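Side-chain contacts in osmolarity sensor protein EnvZ (Escherichia coli, PDB 5XGA), which is a sensor histidine kinase that probably responds to osmolarity by autophosphorylating and signalling to a response regulator: residues 17-20 with 21-24; 46-50 with 51-55. All blocks are in the same frame, centred on the assembly; numbering follows the deposited sequence.

Contact 1. Residues 17-20 with 21-24; sequences LAYE and VRML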
loop_
_atom_site.group_PDB
_atom_site.type_symbol
_atom_site.label_atom_id
_atom_site.label_comp_id
_atom_site.label_asym_id
_atom_site.label_seq_id
_atom_site.Cartn_x
_atom_site.Cartn_y
_atom_site.Cartn_z
ATOM N N LEU A 17 -0.430 -2.742 -5.046
ATOM C CA LEU A 17 -0.732 -2.229 -3.721
ATOM C C LEU A 17 -1.752 -1.086 -3.755
ATOM O O LEU A 17 -2.692 -1.046 -2.956
ATOM C CB LEU A 17 0.559 -1.757 -3.067
ATOM C CG LEU A 17 0.470 -1.169 -1.676
ATOM C CD1 LEU A 17 -0.046 -2.207 -0.717
ATOM C CD2 LEU A 17 1.856 -0.677 -1.269
ATOM N N ALA A 18 -1.557 -0.154 -4.675
ATOM C CA ALA A 18 -2.428 1.021 -4.770
ATOM C C ALA A 18 -3.870 0.623 -5.048
ATOM O O ALA A 18 -4.804 1.102 -4.397
ATOM C CB ALA A 18 -1.922 1.963 -5.849
ATOM N N TYR A 19 -4.047 -0.251 -6.031
ATOM C CA TYR A 19 -5.372 -0.731 -6.395
ATOM C C TYR A 19 -6.058 -1.438 -5.242
ATOM O O TYR A 19 -7.225 -1.180 -4.955
ATOM C CB TYR A 19 -5.310 -1.673 -7.592
ATOM C CG TYR A 19 -6.697 -1.917 -8.129
ATOM C CD1 TYR A 19 -7.482 -0.852 -8.550
ATOM C CD2 TYR A 19 -7.244 -3.195 -8.175
ATOM C CE1 TYR A 19 -8.771 -1.046 -9.028
ATOM C CE2 TYR A 19 -8.537 -3.401 -8.657
ATOM C CZ TYR A 19 -9.293 -2.318 -9.076
ATOM O OH TYR A 19 -10.573 -2.496 -9.552
ATOM N N GLU A 20 -5.330 -2.322 -4.565
ATOM C CA GLU A 20 -5.901 -3.071 -3.452
ATOM C C GLU A 20 -6.164 -2.183 -2.242
ATOM O O GLU A 20 -7.192 -2.319 -1.597
ATOM C CB GLU A 20 -4.981 -4.251 -3.069
ATOM C CG GLU A 20 -4.700 -5.172 -4.245
ATOM C CD GLU A 20 -4.223 -6.560 -3.838
ATOM O OE1 GLU A 20 -4.155 -6.851 -2.626
ATOM O OE2 GLU A 20 -3.930 -7.372 -4.738
ATOM N N VAL A 21 -5.244 -1.271 -1.922
ATOM C CA VAL A 21 -5.504 -0.347 -0.822
ATOM C C VAL A 21 -6.713 0.542 -1.122
ATOM O O VAL A 21 -7.478 0.894 -0.221
ATOM C CB VAL A 21 -4.298 0.523 -0.524
ATOM C CG1 VAL A 21 -4.694 1.659 0.416
ATOM C CG2 VAL A 21 -3.205 -0.336 0.095
ATOM N N ARG A 22 -6.885 0.888 -2.388
ATOM C CA ARG A 22 -8.038 1.683 -2.793
ATOM C C ARG A 22 -9.330 0.939 -2.424
ATOM O O ARG A 22 -10.291 1.529 -1.931
ATOM C CB ARG A 22 -7.977 1.972 -4.292
ATOM C CG ARG A 22 -8.985 2.993 -4.755
ATOM C CD ARG A 22 -8.883 3.222 -6.243
ATOM N NE ARG A 22 -10.121 3.805 -6.750
ATOM C CZ ARG A 22 -10.498 3.757 -8.023
ATOM N NH1 ARG A 22 -9.725 3.162 -8.922
ATOM N NH2 ARG A 22 -11.649 4.305 -8.394
ATOM N N MET A 23 -9.329 -0.374 -2.632
ATOM C CA MET A 23 -10.470 -1.206 -2.272
ATOM C C MET A 23 -10.605 -1.369 -0.760
ATOM O O MET A 23 -11.717 -1.410 -0.242
ATOM C CB MET A 23 -10.362 -2.583 -2.945
ATOM C CG MET A 23 -10.928 -2.658 -4.362
ATOM S SD MET A 23 -10.619 -4.279 -5.132
ATOM C CE MET A 23 -8.867 -4.146 -5.459
ATOM N N LEU A 24 -9.478 -1.458 -0.047
ATOM C CA LEU A 24 -9.515 -1.496 1.409
ATOM C C LEU A 24 -10.275 -0.317 1.941
ATOM O O LEU A 24 -10.962 -0.399 2.962
ATOM C CB LEU A 24 -8.117 -1.461 2.001
ATOM C CG LEU A 24 -7.455 -2.794 2.235
ATOM C CD1 LEU A 24 -6.138 -2.503 2.915
ATOM C CD2 LEU A 24 -8.389 -3.662 3.094
#
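The Tyr-19 ring has Met-23 at an oblique angle, the methyl CE standing 3.3 Å from ring atom CE2, while Arg-22 NH1 lies at the ring's edge near its plane, 4.3 Å from CE1. The sulfur of Met-23 is also near, SD being 4.8 Å from the ring centroid and 36° off the ring normal. This Met-aromatic contact spans one turn, i to i+4, at the C-terminal end of helix 10-24. Tyr-19 holds CG beside its carbonyl carbon, and the ring swings back toward Met-23, whose chain it crosses at a slant; a bend at chi3 (-73°) carries the Met-23 methyl back to its CD2-CE2 side. The Arg-22 chain is extended from CG to NE, which takes its guanidinium out to the level of the ring; Leu-29 of strand 28-30 touches both Tyr-19 and Arg-22.

On the buried side Leu-17 and Val-21 lie side by side and point the same way. Both face helix 73-83, Leu-17 against Met-79 and Val-21 against Leu-83. Glu-20, Met-23 and Leu-24 lean instead on helix 41-51, and Leu-24 also touches a bound CHAPS molecule.

The backbone here is regular helix: four successive i to i+4 bonds run from the amides of Val-21, Arg-22, Met-23 and Leu-24 to the carbonyls of residues 17 to 20. The straightest is Val-21 N to Leu-17 O (2.8 Å, N-H...O angle 166°). The longest is Met-23 N to Tyr-19 O at 3.2 Å. Val-21 CG2 settles 3.8 Å from Leu-17 CD1.

Contact 2. Residues 46-50 with 51-55; sequences EIYRE and LGISL. With CPS (3-[(3-cholamidopropyl)dimethylammonio]-1-propanesulfonate), chain C.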
loop_
_atom_site.group_PDB
_atom_site.type_symbol
_atom_site.label_atom_id
_atom_site.label_comp_id
_atom_site.label_asym_id
_atom_site.label_seq_id
_atom_site.Cartn_x
_atom_site.Cartn_y
_atom_site.Cartn_z
ATOM N N GLU A 46 -9.821 -10.063 2.929
ATOM C CA GLU A 46 -8.808 -10.923 2.314
ATOM C C GLU A 46 -7.632 -10.116 1.746
ATOM O O GLU A 46 -6.481 -10.546 1.822
ATOM C CB GLU A 46 -9.436 -11.788 1.222
ATOM C CG GLU A 46 -8.644 -13.050 0.919
ATOM C CD GLU A 46 -8.366 -13.882 2.164
ATOM O OE1 GLU A 46 -7.227 -13.829 2.688
ATOM O OE2 GLU A 46 -9.288 -14.590 2.621
ATOM N N ILE A 47 -7.912 -8.951 1.171
ATOM C CA ILE A 47 -6.841 -8.053 0.710
ATOM C C ILE A 47 -5.900 -7.676 1.849
ATOM O O ILE A 47 -4.671 -7.729 1.707
ATOM C CB ILE A 47 -7.393 -6.739 0.113
ATOM C CG1 ILE A 47 -7.984 -6.988 -1.275
ATOM C CG2 ILE A 47 -6.267 -5.697 0.027
ATOM C CD1 ILE A 47 -8.860 -5.824 -1.818
ATOM N N TYR A 48 -6.490 -7.274 2.971
ATOM C CA TYR A 48 -5.716 -6.909 4.153
ATOM C C TYR A 48 -4.800 -8.065 4.560
ATOM O O TYR A 48 -3.611 -7.882 4.747
ATOM C CB TYR A 48 -6.631 -6.526 5.316
ATOM C CG TYR A 48 -5.884 -5.843 6.457
ATOM C CD1 TYR A 48 -5.706 -4.464 6.465
ATOM C CD2 TYR A 48 -5.338 -6.579 7.506
ATOM C CE1 TYR A 48 -5.008 -3.835 7.485
ATOM C CE2 TYR A 48 -4.645 -5.954 8.544
ATOM C CZ TYR A 48 -4.484 -4.581 8.522
ATOM O OH TYR A 48 -3.804 -3.942 9.536
ATOM N N ARG A 49 -5.351 -9.264 4.674
ATOM C CA ARG A 49 -4.522 -10.402 5.063
ATOM C C ARG A 49 -3.477 -10.767 4.022
ATOM O O ARG A 49 -2.302 -10.938 4.349
ATOM C CB ARG A 49 -5.403 -11.609 5.363
ATOM C CG ARG A 49 -6.219 -11.450 6.615
ATOM C CD ARG A 49 -6.885 -12.756 7.013
ATOM N NE ARG A 49 -8.153 -12.514 7.691
ATOM C CZ ARG A 49 -9.345 -12.737 7.146
ATOM N NH1 ARG A 49 -9.435 -13.227 5.911
ATOM N NH2 ARG A 49 -10.446 -12.478 7.838
ATOM N N GLU A 50 -3.893 -10.890 2.768
ATOM C CA GLU A 50 -2.983 -11.296 1.703
ATOM C C GLU A 50 -1.842 -10.288 1.508
ATOM O O GLU A 50 -0.723 -10.670 1.173
ATOM C CB GLU A 50 -3.754 -11.486 0.393
ATOM C CG GLU A 50 -2.920 -12.044 -0.750
ATOM C CD GLU A 50 -2.370 -13.437 -0.462
ATOM O OE1 GLU A 50 -3.033 -14.208 0.268
ATOM O OE2 GLU A 50 -1.269 -13.757 -0.965
ATOM N N LEU A 51 -2.108 -9.002 1.724
ATOM C CA LEU A 51 -1.027 -8.035 1.582
ATOM C C LEU A 51 -0.015 -8.148 2.713
ATOM O O LEU A 51 1.114 -7.688 2.578
ATOM C CB LEU A 51 -1.563 -6.614 1.530
ATOM C CG LEU A 51 -2.191 -6.180 0.217
ATOM C CD1 LEU A 51 -2.831 -4.809 0.417
ATOM C CD2 LEU A 51 -1.147 -6.120 -0.865
ATOM N N GLY A 52 -0.422 -8.731 3.835
ATOM C CA GLY A 52 0.460 -8.786 4.996
ATOM C C GLY A 52 0.732 -7.406 5.588
ATOM O O GLY A 52 1.838 -7.105 6.051
ATOM N N ILE A 53 -0.283 -6.554 5.579
ATOM C CA ILE A 53 -0.157 -5.224 6.144
ATOM C C ILE A 53 0.067 -5.293 7.648
ATOM O O ILE A 53 -0.659 -5.998 8.354
ATOM C CB ILE A 53 -1.411 -4.381 5.860
ATOM C CG1 ILE A 53 -1.422 -3.914 4.402
ATOM C CG2 ILE A 53 -1.522 -3.194 6.849
ATOM C CD1 ILE A 53 -2.777 -3.406 3.932
ATOM N N SER A 54 1.078 -4.569 8.123
ATOM C CA SER A 54 1.207 -4.261 9.543
ATOM C C SER A 54 0.989 -2.774 9.720
ATOM O O SER A 54 1.397 -1.989 8.858
ATOM C CB SER A 54 2.590 -4.651 10.086
ATOM O OG SER A 54 2.781 -6.054 10.022
ATOM N N LEU A 55 0.359 -2.390 10.829
ATOM C CA LEU A 55 0.141 -0.981 11.166
ATOM C C LEU A 55 1.068 -0.550 12.292
ATOM O O LEU A 55 1.120 -1.200 13.336
ATOM C CB LEU A 55 -1.306 -0.732 11.583
ATOM C CG LEU A 55 -2.384 -1.163 10.597
ATOM C CD1 LEU A 55 -3.763 -0.763 11.131
ATOM C CD2 LEU A 55 -2.133 -0.529 9.230
HETATM C C1 CPS C . -13.488 -5.796 8.092
HETATM C C2 CPS C . -12.273 -5.047 7.572
HETATM C C3 CPS C . -10.354 -6.025 9.011
HETATM C C4 CPS C . -9.563 -5.878 10.311
HETATM C C5 CPS C . -8.920 -4.515 10.502
HETATM C C6 CPS C . -9.688 -3.402 9.842
HETATM C C7 CPS C . -8.697 -2.283 9.891
HETATM C C8 CPS C . -8.528 -2.328 11.388
HETATM C C9 CPS C . -8.943 -3.744 11.826
HETATM C C10 CPS C . -7.497 -4.666 10.001
HETATM C C11 CPS C . -11.534 -5.952 6.621
HETATM C C12 CPS C . -14.707 -5.858 7.173
HETATM C C13 CPS C . -15.158 -4.515 6.638
HETATM C C14 CPS C . -14.219 -3.427 7.118
HETATM C C15 CPS C . -12.780 -3.795 6.827
HETATM C C16 CPS C . -11.914 -2.568 6.984
HETATM C C17 CPS C . -11.381 -2.488 8.389
HETATM C C18 CPS C . -10.407 -3.632 8.546
HETATM C C19 CPS C . -11.264 -4.844 8.717
HETATM C C20 CPS C . -8.113 -4.187 13.049
HETATM C C21 CPS C . -8.235 -5.666 13.424
HETATM C C22 CPS C . -8.340 -3.307 14.285
HETATM C C23 CPS C . -7.469 -2.057 14.432
HETATM C C24 CPS C . -7.699 -1.342 15.765
HETATM C C25 CPS C . -6.013 0.324 15.149
HETATM C C26 CPS C . -4.645 0.578 15.790
HETATM C C27 CPS C . -4.752 1.379 17.093
HETATM C C28 CPS C . -3.486 3.005 15.915
HETATM C C29 CPS C . -5.797 3.370 16.314
HETATM C C30 CPS C . -4.343 3.448 18.200
HETATM N N1 CPS C . -7.002 -0.246 16.056
HETATM N N2 CPS C . -4.566 2.820 16.884
HETATM O O1 CPS C . -8.504 -1.737 16.596
HETATM O O2 CPS C . -16.510 -4.312 7.034
HETATM O O3 CPS C . -12.444 -2.637 9.323
HETATM O O4 CPS C . -10.386 -6.223 11.399
HETATM O O HOH W 1 -2.103 -8.157 7.255
HETATM O O HOH W 2 -2.046 -5.632 10.695
#
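Ile-53 CB and the methyl C10 of a bound CHAPS molecule sandwich the Tyr-48 ring between them. CB makes a CH-pi contact 4.2 Å from the centroid, and C10 comes within 3.4 Å of CZ on the opposite face. Tyr-48 sets CG opposite its own N (chi1 -167°), and the ring reaches past the helix end, where Leu-55 CG packs 3.3 Å from the hydroxyl OH.

Two waters serve the polar atoms here. One donates to Tyr-48 O and Ile-53 O; the other donates to Ile-53 O and hydrogen-bonds Tyr-48 OH at 2.7 Å, which gives the Ile-53 carbonyl two donors.

A Schellman motif closes helix 41-51: Gly-52, with positive phi (67°), sends its N-H to Arg-49 O at 2.9 Å, from above the carbonyl plane, and weakly to Tyr-48 O. Leu-51 N satisfies Ile-47 O in a regular helical bond. Without the phenol of Tyr-48, as with an alanine here, one water would probably lose its hydroxyl partner and a gap would open between Ile-53 and the CHAPS methyl C10. On the helix surface, Arg-49 NH1 forms a salt bridge with Glu-46 OE2 at 3.6 Å.

Overall arrangement
Contact 1 comes first along the chain, at the end of helix 10-24; contact 2 follows, running from the end of helix 41-51 into strand 54-57, an outer strand of the five-stranded antiparallel sheet. Their centres are about 11 Å apart, and they meet directly: Glu-20 OE1 packs against Leu-51 CG, Met-23 CB against Ile-47 CD1, and Leu-24 CD1 lies 3.6 Å from Ile-53 CD1. The two helices thus pack together, while Ile-53 and Leu-55 extend the apolar surface to strand 110-115. Leu-24 and Leu-55 belong to one CHAPS pocket and Tyr-48 to the other, so the joined contacts supply walls to both detergent sites of this periplasmic domain.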